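Local coordinates for melanin biosynthesis protein TyrA, putative (Shewanella oneidensis, PDB 2HAG), which probably acts as a heme b-dependent peroxidase of the DyP type, at residues H21-M26 and V105-D110; I66-W71 and E81-F86. All coordinates share one frame; numbering follows the deposited sequence.

In the fold
Both contacts belong to the N-terminal part of the DyP-type peroxidase chain and reach the same antiparallel sheet. Interaction 1 pairs strand 21-29 with strand 103-109 in its interior; strand 61-67, the next neighbour of 103-109, runs out at its C-terminal end into interaction 2, where a loop packs against the turn that follows. In sequence, the residues of interaction 2 fall between the two strands of interaction 1. The two centres are about 21 Å apart and the nearest atoms about 7 Å apart, without touching. Interaction 1 is the one nearer the heme site: the side chain of Arg108 is about 8 Å from that of the heme-binding Arg243, whereas interaction 2 is remote from the residues known to bind heme.

Interaction 1 (H21-M26 and V105-D110); sequences HSVYLM and VHLRCD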
ATOM      1  N   HIS A  21      -1.712   7.888   6.788  1.00 58.00           N
ATOM      2  CA  HIS A  21      -1.672   6.489   6.418  1.00 57.36           C
ATOM      3  C   HIS A  21      -2.378   5.641   7.440  1.00 54.87           C
ATOM      4  O   HIS A  21      -2.395   5.978   8.607  1.00 58.04           O
ATOM      5  CB  HIS A  21      -0.226   6.026   6.277  1.00 59.82           C
ATOM      6  CG  HIS A  21       0.511   6.673   5.142  1.00 60.14           C
ATOM      7  ND1 HIS A  21       1.534   7.578   5.336  1.00 61.21           N
ATOM      8  CD2 HIS A  21       0.381   6.536   3.802  1.00 57.53           C
ATOM      9  CE1 HIS A  21       2.004   7.969   4.167  1.00 61.68           C
ATOM     10  NE2 HIS A  21       1.323   7.352   3.220  1.00 60.95           N
ATOM     11  N   SER A  22      -2.950   4.530   6.990  1.00 57.23           N
ATOM     12  CA  SER A  22      -3.646   3.605   7.874  1.00 52.84           C
ATOM     13  C   SER A  22      -3.390   2.171   7.479  1.00 52.20           C
ATOM     14  O   SER A  22      -3.101   1.868   6.319  1.00 50.27           O
ATOM     15  CB  SER A  22      -5.145   3.841   7.794  1.00 56.47           C
ATOM     16  OG  SER A  22      -5.644   3.456   6.515  1.00 55.35           O
ATOM     17  N   VAL A  23      -3.522   1.282   8.456  1.00 55.46           N
ATOM     18  CA  VAL A  23      -3.503  -0.151   8.202  1.00 53.56           C
ATOM     19  C   VAL A  23      -4.709  -0.792   8.862  1.00 55.62           C
ATOM     20  O   VAL A  23      -5.017  -0.522  10.026  1.00 51.95           O
ATOM     21  CB  VAL A  23      -2.223  -0.808   8.723  1.00 52.79           C
ATOM     22  CG1 VAL A  23      -2.372  -2.305   8.745  1.00 54.24           C
ATOM     23  CG2 VAL A  23      -1.043  -0.433   7.839  1.00 56.52           C
ATOM     24  N   TYR A  24      -5.390  -1.640   8.097  1.00 58.28           N
ATOM     25  CA  TYR A  24      -6.620  -2.265   8.543  1.00 57.45           C
ATOM     26  C   TYR A  24      -6.415  -3.747   8.494  1.00 61.57           C
ATOM     27  O   TYR A  24      -6.131  -4.274   7.428  1.00 68.99           O
ATOM     28  CB  TYR A  24      -7.765  -1.886   7.613  1.00 55.62           C
ATOM     29  CG  TYR A  24      -7.955  -0.386   7.487  1.00 57.84           C
ATOM     30  CD1 TYR A  24      -8.125   0.411   8.609  1.00 58.82           C
ATOM     31  CD2 TYR A  24      -7.950   0.237   6.247  1.00 55.53           C
ATOM     32  CE1 TYR A  24      -8.288   1.793   8.497  1.00 58.52           C
ATOM     33  CE2 TYR A  24      -8.119   1.613   6.130  1.00 54.89           C
ATOM     34  CZ  TYR A  24      -8.290   2.382   7.256  1.00 55.72           C
ATOM     35  OH  TYR A  24      -8.451   3.744   7.146  1.00 54.47           O
ATOM     36  N   LEU A  25      -6.547  -4.413   9.643  1.00 60.87           N
ATOM     37  CA  LEU A  25      -6.313  -5.848   9.743  1.00 55.56           C
ATOM     38  C   LEU A  25      -7.513  -6.582  10.303  1.00 59.10           C
ATOM     39  O   LEU A  25      -7.991  -6.240  11.385  1.00 52.45           O
ATOM     40  CB  LEU A  25      -5.137  -6.109  10.671  1.00 55.67           C
ATOM     41  CG  LEU A  25      -3.838  -5.388  10.349  1.00 59.08           C
ATOM     42  CD1 LEU A  25      -2.814  -5.662  11.424  1.00 60.19           C
ATOM     43  CD2 LEU A  25      -3.322  -5.830   9.000  1.00 57.85           C
HETATM   44  N   MSE A  26      -7.966  -7.617   9.583  1.00 68.58           N
HETATM   45  CA  MSE A  26      -9.061  -8.491  10.043  1.00 72.56           C
HETATM   46  C   MSE A  26      -8.533  -9.864  10.330  1.00 69.26           C
HETATM   47  O   MSE A  26      -8.026 -10.537   9.438  1.00 67.13           O
HETATM   48  CB  MSE A  26     -10.141  -8.683   8.988  1.00 82.64           C
HETATM   49  CG  MSE A  26     -10.332  -7.534   8.063  1.00 91.41           C
HETATM   50 SE   MSE A  26     -10.977  -5.979   8.982  0.70103.98          SE
HETATM   51  CE  MSE A  26     -10.782  -4.696   7.407  1.00 95.00           C
ATOM     52  N   VAL A 105      -8.023  -4.797  13.857  1.00 58.60           N
ATOM     53  CA  VAL A 105      -6.920  -3.961  14.320  1.00 55.06           C
ATOM     54  C   VAL A 105      -6.768  -2.761  13.389  1.00 55.11           C
ATOM     55  O   VAL A 105      -6.573  -2.901  12.180  1.00 53.22           O
ATOM     56  CB  VAL A 105      -5.602  -4.752  14.367  1.00 55.88           C
ATOM     57  CG1 VAL A 105      -4.446  -3.850  14.686  1.00 54.21           C
ATOM     58  CG2 VAL A 105      -5.692  -5.871  15.386  1.00 55.13           C
ATOM     59  N   HIS A 106      -6.851  -1.577  13.977  1.00 59.22           N
ATOM     60  CA  HIS A 106      -6.943  -0.334  13.235  1.00 59.71           C
ATOM     61  C   HIS A 106      -5.746   0.513  13.590  1.00 60.70           C
ATOM     62  O   HIS A 106      -5.627   0.952  14.725  1.00 60.78           O
ATOM     63  CB  HIS A 106      -8.221   0.389  13.639  1.00 59.78           C
ATOM     64  CG  HIS A 106      -8.484   1.643  12.870  1.00 60.69           C
ATOM     65  ND1 HIS A 106      -8.029   2.880  13.275  1.00 62.22           N
ATOM     66  CD2 HIS A 106      -9.197   1.855  11.739  1.00 61.80           C
ATOM     67  CE1 HIS A 106      -8.433   3.797  12.413  1.00 59.45           C
ATOM     68  NE2 HIS A 106      -9.140   3.202  11.472  1.00 60.15           N
ATOM     69  N   LEU A 107      -4.861   0.739  12.624  1.00 61.29           N
ATOM     70  CA  LEU A 107      -3.601   1.429  12.892  1.00 61.06           C
ATOM     71  C   LEU A 107      -3.435   2.681  12.048  1.00 60.60           C
ATOM     72  O   LEU A 107      -3.555   2.638  10.826  1.00 63.98           O
ATOM     73  CB  LEU A 107      -2.424   0.501  12.614  1.00 58.21           C
ATOM     74  CG  LEU A 107      -2.449  -0.868  13.280  1.00 55.96           C
ATOM     75  CD1 LEU A 107      -1.240  -1.671  12.817  1.00 58.44           C
ATOM     76  CD2 LEU A 107      -2.443  -0.742  14.779  1.00 55.32           C
ATOM     77  N   ARG A 108      -3.126   3.791  12.698  1.00 58.61           N
ATOM     78  CA  ARG A 108      -2.972   5.036  11.984  1.00 59.17           C
ATOM     79  C   ARG A 108      -1.687   5.776  12.350  1.00 60.73           C
ATOM     80  O   ARG A 108      -1.237   5.738  13.496  1.00 63.62           O
ATOM     81  CB  ARG A 108      -4.232   5.897  12.159  1.00 62.94           C
ATOM     82  CG  ARG A 108      -5.100   5.816  10.906  1.00 66.07           C
ATOM     83  CD  ARG A 108      -6.485   6.351  11.035  1.00 65.54           C
ATOM     84  NE  ARG A 108      -6.551   7.674  11.624  1.00 66.93           N
ATOM     85  CZ  ARG A 108      -7.678   8.369  11.739  1.00 70.13           C
ATOM     86  NH1 ARG A 108      -8.818   7.866  11.276  1.00 70.39           N
ATOM     87  NH2 ARG A 108      -7.672   9.563  12.314  1.00 70.31           N
ATOM     88  N   CYS A 109      -1.081   6.423  11.356  1.00 59.78           N
ATOM     89  CA  CYS A 109       0.194   7.102  11.546  1.00 57.69           C
ATOM     90  C   CYS A 109       0.458   8.027  10.370  1.00 57.40           C
ATOM     91  O   CYS A 109      -0.088   7.839   9.289  1.00 58.84           O
ATOM     92  CB  CYS A 109       1.315   6.077  11.655  1.00 57.78           C
ATOM     93  SG  CYS A 109       2.862   6.752  12.252  1.00 62.37           S
ATOM     94  N   ASP A 110       1.291   9.036  10.570  1.00 56.15           N
ATOM     95  CA  ASP A 110       1.618   9.920   9.471  1.00 56.77           C
ATOM     96  C   ASP A 110       2.813   9.388   8.707  1.00 58.61           C
ATOM     97  O   ASP A 110       3.197   9.929   7.677  1.00 59.77           O
ATOM     98  CB  ASP A 110       1.848  11.333   9.975  1.00 55.71           C
ATOM     99  CG  ASP A 110       0.544  12.026  10.330  1.00 59.75           C
ATOM    100  OD1 ASP A 110      -0.525  11.477   9.949  1.00 54.94           O
ATOM    101  OD2 ASP A 110       0.586  13.110  10.975  1.00 58.49           O
TER
HETATM  102  O   HOH W   1      -9.094   5.027   9.399  1.00 46.41           O
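Strands 21-26 and 105-109 run antiparallel, with axes 4.6 Å apart at 169°, and are joined by six backbone hydrogen bonds, two in each of the hydrogen-bonded pairs His21-Cys109, Val23-Leu107 and Leu25-Val105. The bond from Val23 N to Leu107 O is 2.7 Å long.

Apolar contacts lie on the face carrying Val23, Leu25, Val105 and Leu107. Val23 CB meets Leu107 CB at 4.1 Å, and the side chains of Leu25 and Val105 cross obliquely, CB to CB at 4.0 Å. Helix 112-126 covers Leu107 on this face, the helix-on-sheet layering of the ferredoxin-like domains of DyP-type peroxidases.

Polar and aromatic groups occupy the other face. Tyr24 and His106 lie side by side, and the tyrosine brings the edge of its ring to the imidazole, with CE1 3.4 Å from His106 CD2; the planes are inclined at 39°. His106 has CG anti to its backbone N (chi1 -176°), which lays the imidazole alongside Tyr24, while Phe63 stacks on it. One water bridges the pair, 2.7 Å from Tyr24 OH and 2.8 Å from His106 NE2, and takes a weak bond from Arg108 NH1, whose stronger partner is Gln244. Arg108 also lays CG against Ser22 CB at 3.7 Å.

Interaction 2 (I66-W71 and E81-F86); sequences IGANYW and EMLKPF
Ala68, which follows Gly67 of strand 61-67, directs its methyl group at the 81-86 segment, where CB sits 3.5 Å from Lys84 O and 3.9 Å from Leu83 CD1. That carbonyl oxygen is hydrogen-bonded to Ser298 OG on strand 291-301, which fixes the loop backbone beside the alanine. Next along, Asn69 crosses Pro85 at about a right angle, its OD1 reaching 3.6 Å from Pro85 CG where both residues are exposed. Ala68 and Asn69 lie within a turn closed by Tyr70 N bonded to Gly67 O at 3.0 Å, and Trp71 comes next, its CB also directed at the loop. Leu83 spans Ala68 and Trp71: with CG anti to its backbone N (chi1 -171°), it sends CD1 to Ala68 and CD2 to Trp71, 3.8 Å from Trp71 CB and also close to CG of the indole. An alanine in place of Leu83 would remove both branches and is likely to leave a gap beside Ala68 and Trp71, with the indole less firmly held on that side. Trp71 NE1 is bonded to Ser78 O. The contact joins the irregular segment 81-86 to the strand-to-helix turn at the C-terminal end of strand 61-67 in the ferredoxin-like fold of the DyP-type family, where the chain passes into helix 71-74.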
ATOM      1  N   ILE A  66     -13.479  -5.904  18.605  1.00 63.03           N
ATOM      2  CA  ILE A  66     -13.906  -7.291  18.650  1.00 61.05           C
ATOM      3  C   ILE A  66     -15.189  -7.529  17.855  1.00 59.63           C
ATOM      4  O   ILE A  66     -16.155  -6.787  18.003  1.00 62.24           O
ATOM      5  CB  ILE A  66     -14.071  -7.690  20.108  1.00 59.14           C
ATOM      6  CG1 ILE A  66     -12.678  -7.794  20.711  1.00 62.67           C
ATOM      7  CG2 ILE A  66     -14.801  -9.004  20.245  1.00 57.16           C
ATOM      8  CD1 ILE A  66     -12.552  -7.075  21.982  1.00 66.24           C
ATOM      9  N   GLY A  67     -15.176  -8.555  17.004  1.00 55.53           N
ATOM     10  CA  GLY A  67     -16.312  -8.872  16.146  1.00 54.37           C
ATOM     11  C   GLY A  67     -17.550  -9.216  16.954  1.00 56.20           C
ATOM     12  O   GLY A  67     -17.469  -9.910  17.965  1.00 53.83           O
ATOM     13  N   ALA A  68     -18.702  -8.728  16.500  1.00 55.96           N
ATOM     14  CA  ALA A  68     -19.957  -8.885  17.230  1.00 54.62           C
ATOM     15  C   ALA A  68     -20.339 -10.347  17.373  1.00 55.12           C
ATOM     16  O   ALA A  68     -20.899 -10.765  18.393  1.00 53.02           O
ATOM     17  CB  ALA A  68     -21.062  -8.128  16.520  1.00 55.57           C
ATOM     18  N   ASN A  69     -20.022 -11.119  16.339  1.00 57.54           N
ATOM     19  CA  ASN A  69     -20.325 -12.542  16.316  1.00 57.35           C
ATOM     20  C   ASN A  69     -19.303 -13.374  17.062  1.00 57.58           C
ATOM     21  O   ASN A  69     -19.460 -14.577  17.178  1.00 60.49           O
ATOM     22  CB  ASN A  69     -20.406 -13.032  14.873  1.00 57.91           C
ATOM     23  CG  ASN A  69     -21.756 -12.786  14.257  1.00 59.05           C
ATOM     24  OD1 ASN A  69     -22.704 -12.413  14.941  1.00 61.96           O
ATOM     25  ND2 ASN A  69     -21.857 -13.010  12.960  1.00 61.36           N
ATOM     26  N   TYR A  70     -18.242 -12.744  17.546  1.00 61.01           N
ATOM     27  CA  TYR A  70     -17.195 -13.466  18.263  1.00 61.12           C
ATOM     28  C   TYR A  70     -17.195 -13.108  19.742  1.00 59.03           C
ATOM     29  O   TYR A  70     -16.663 -13.839  20.576  1.00 56.30           O
ATOM     30  CB  TYR A  70     -15.825 -13.158  17.651  1.00 61.64           C
ATOM     31  CG  TYR A  70     -14.715 -13.970  18.261  1.00 60.86           C
ATOM     32  CD1 TYR A  70     -14.775 -15.353  18.267  1.00 61.35           C
ATOM     33  CD2 TYR A  70     -13.613 -13.359  18.836  1.00 61.79           C
ATOM     34  CE1 TYR A  70     -13.768 -16.111  18.831  1.00 62.73           C
ATOM     35  CE2 TYR A  70     -12.589 -14.113  19.401  1.00 62.40           C
ATOM     36  CZ  TYR A  70     -12.676 -15.490  19.398  1.00 62.45           C
ATOM     37  OH  TYR A  70     -11.679 -16.260  19.957  1.00 61.72           O
ATOM     38  N   TRP A  71     -17.821 -11.983  20.055  1.00 58.90           N
ATOM     39  CA  TRP A  71     -17.722 -11.405  21.370  1.00 56.79           C
ATOM     40  C   TRP A  71     -18.107 -12.398  22.444  1.00 57.73           C
ATOM     41  O   TRP A  71     -17.421 -12.534  23.450  1.00 62.01           O
ATOM     42  CB  TRP A  71     -18.621 -10.184  21.483  1.00 57.31           C
ATOM     43  CG  TRP A  71     -18.580  -9.610  22.857  1.00 58.58           C
ATOM     44  CD1 TRP A  71     -19.266 -10.056  23.958  1.00 57.55           C
ATOM     45  CD2 TRP A  71     -17.786  -8.506  23.298  1.00 57.18           C
ATOM     46  NE1 TRP A  71     -18.953  -9.287  25.045  1.00 57.11           N
ATOM     47  CE2 TRP A  71     -18.049  -8.327  24.668  1.00 57.28           C
ATOM     48  CE3 TRP A  71     -16.882  -7.644  22.664  1.00 58.03           C
ATOM     49  CZ2 TRP A  71     -17.438  -7.327  25.415  1.00 58.09           C
ATOM     50  CZ3 TRP A  71     -16.281  -6.649  23.405  1.00 57.24           C
ATOM     51  CH2 TRP A  71     -16.560  -6.496  24.765  1.00 58.12           C
ATOM     52  N   GLU A  81     -24.406  -3.387  25.817  1.00 66.80           N
ATOM     53  CA  GLU A  81     -25.855  -3.493  25.739  1.00 68.96           C
ATOM     54  C   GLU A  81     -26.353  -3.793  24.332  1.00 69.60           C
ATOM     55  O   GLU A  81     -27.076  -4.762  24.120  1.00 71.68           O
ATOM     56  CB  GLU A  81     -26.518  -2.217  26.255  1.00 71.74           C
ATOM     57  CG  GLU A  81     -28.040  -2.293  26.249  1.00 75.75           C
ATOM     58  CD  GLU A  81     -28.675  -1.325  27.228  1.00 80.47           C
ATOM     59  OE1 GLU A  81     -27.947  -0.461  27.767  1.00 82.93           O
ATOM     60  OE2 GLU A  81     -29.900  -1.431  27.462  1.00 81.89           O
HETATM   61  N   MSE A  82     -25.961  -2.975  23.367  1.00 69.46           N
HETATM   62  CA  MSE A  82     -26.601  -3.025  22.061  1.00 72.45           C
HETATM   63  C   MSE A  82     -25.802  -3.708  20.979  1.00 65.56           C
HETATM   64  O   MSE A  82     -26.115  -3.538  19.811  1.00 62.57           O
HETATM   65  CB  MSE A  82     -26.886  -1.618  21.577  1.00 75.92           C
HETATM   66  CG  MSE A  82     -27.604  -0.761  22.574  1.00 79.34           C
HETATM   67 SE   MSE A  82     -27.999   0.940  21.732  0.70 84.22          SE
HETATM   68  CE  MSE A  82     -29.625   0.364  20.631  1.00 84.21           C
ATOM     69  N   LEU A  83     -24.785  -4.477  21.343  1.00 61.32           N
ATOM     70  CA  LEU A  83     -23.950  -5.105  20.332  1.00 59.86           C
ATOM     71  C   LEU A  83     -24.757  -6.098  19.488  1.00 59.06           C
ATOM     72  O   LEU A  83     -25.456  -6.950  20.024  1.00 57.05           O
ATOM     73  CB  LEU A  83     -22.741  -5.785  20.971  1.00 58.63           C
ATOM     74  CG  LEU A  83     -21.699  -6.288  19.967  1.00 56.05           C
ATOM     75  CD1 LEU A  83     -21.162  -5.152  19.103  1.00 54.59           C
ATOM     76  CD2 LEU A  83     -20.567  -6.977  20.695  1.00 56.43           C
ATOM     77  N   LYS A  84     -24.663  -5.952  18.167  1.00 58.83           N
ATOM     78  CA  LYS A  84     -25.457  -6.720  17.205  1.00 59.14           C
ATOM     79  C   LYS A  84     -24.635  -6.873  15.959  1.00 58.13           C
ATOM     80  O   LYS A  84     -23.772  -6.030  15.666  1.00 60.03           O
ATOM     81  CB  LYS A  84     -26.741  -5.987  16.774  1.00 58.87           C
ATOM     82  CG  LYS A  84     -27.607  -5.450  17.886  1.00 61.43           C
ATOM     83  CD  LYS A  84     -28.812  -4.675  17.359  1.00 63.81           C
ATOM     84  CE  LYS A  84     -28.415  -3.383  16.663  1.00 67.55           C
ATOM     85  NZ  LYS A  84     -29.297  -2.233  17.062  1.00 72.59           N
ATOM     86  N   PRO A  85     -24.915  -7.925  15.190  1.00 54.87           N
ATOM     87  CA  PRO A  85     -24.256  -8.097  13.899  1.00 58.45           C
ATOM     88  C   PRO A  85     -24.388  -6.880  12.985  1.00 60.58           C
ATOM     89  O   PRO A  85     -25.090  -5.921  13.309  1.00 65.51           O
ATOM     90  CB  PRO A  85     -24.984  -9.299  13.299  1.00 55.16           C
ATOM     91  CG  PRO A  85     -25.457 -10.064  14.477  1.00 52.16           C
ATOM     92  CD  PRO A  85     -25.826  -9.033  15.496  1.00 51.07           C
ATOM     93  N   PHE A  86     -23.688  -6.920  11.858  1.00 61.54           N
ATOM     94  CA  PHE A  86     -23.802  -5.876  10.854  1.00 61.72           C
ATOM     95  C   PHE A  86     -25.191  -5.965  10.256  1.00 60.64           C
ATOM     96  O   PHE A  86     -25.653  -7.051   9.937  1.00 63.23           O
ATOM     97  CB  PHE A  86     -22.747  -6.048   9.752  1.00 63.18           C
ATOM     98  CG  PHE A  86     -22.787  -4.966   8.708  1.00 63.23           C
ATOM     99  CD1 PHE A  86     -22.183  -3.740   8.939  1.00 64.21           C
ATOM    100  CD2 PHE A  86     -23.447  -5.165   7.507  1.00 63.03           C
ATOM    101  CE1 PHE A  86     -22.227  -2.734   7.986  1.00 63.93           C
ATOM    102  CE2 PHE A  86     -23.494  -4.163   6.551  1.00 64.78           C
ATOM    103  CZ  PHE A  86     -22.876  -2.947   6.791  1.00 64.70           C
TER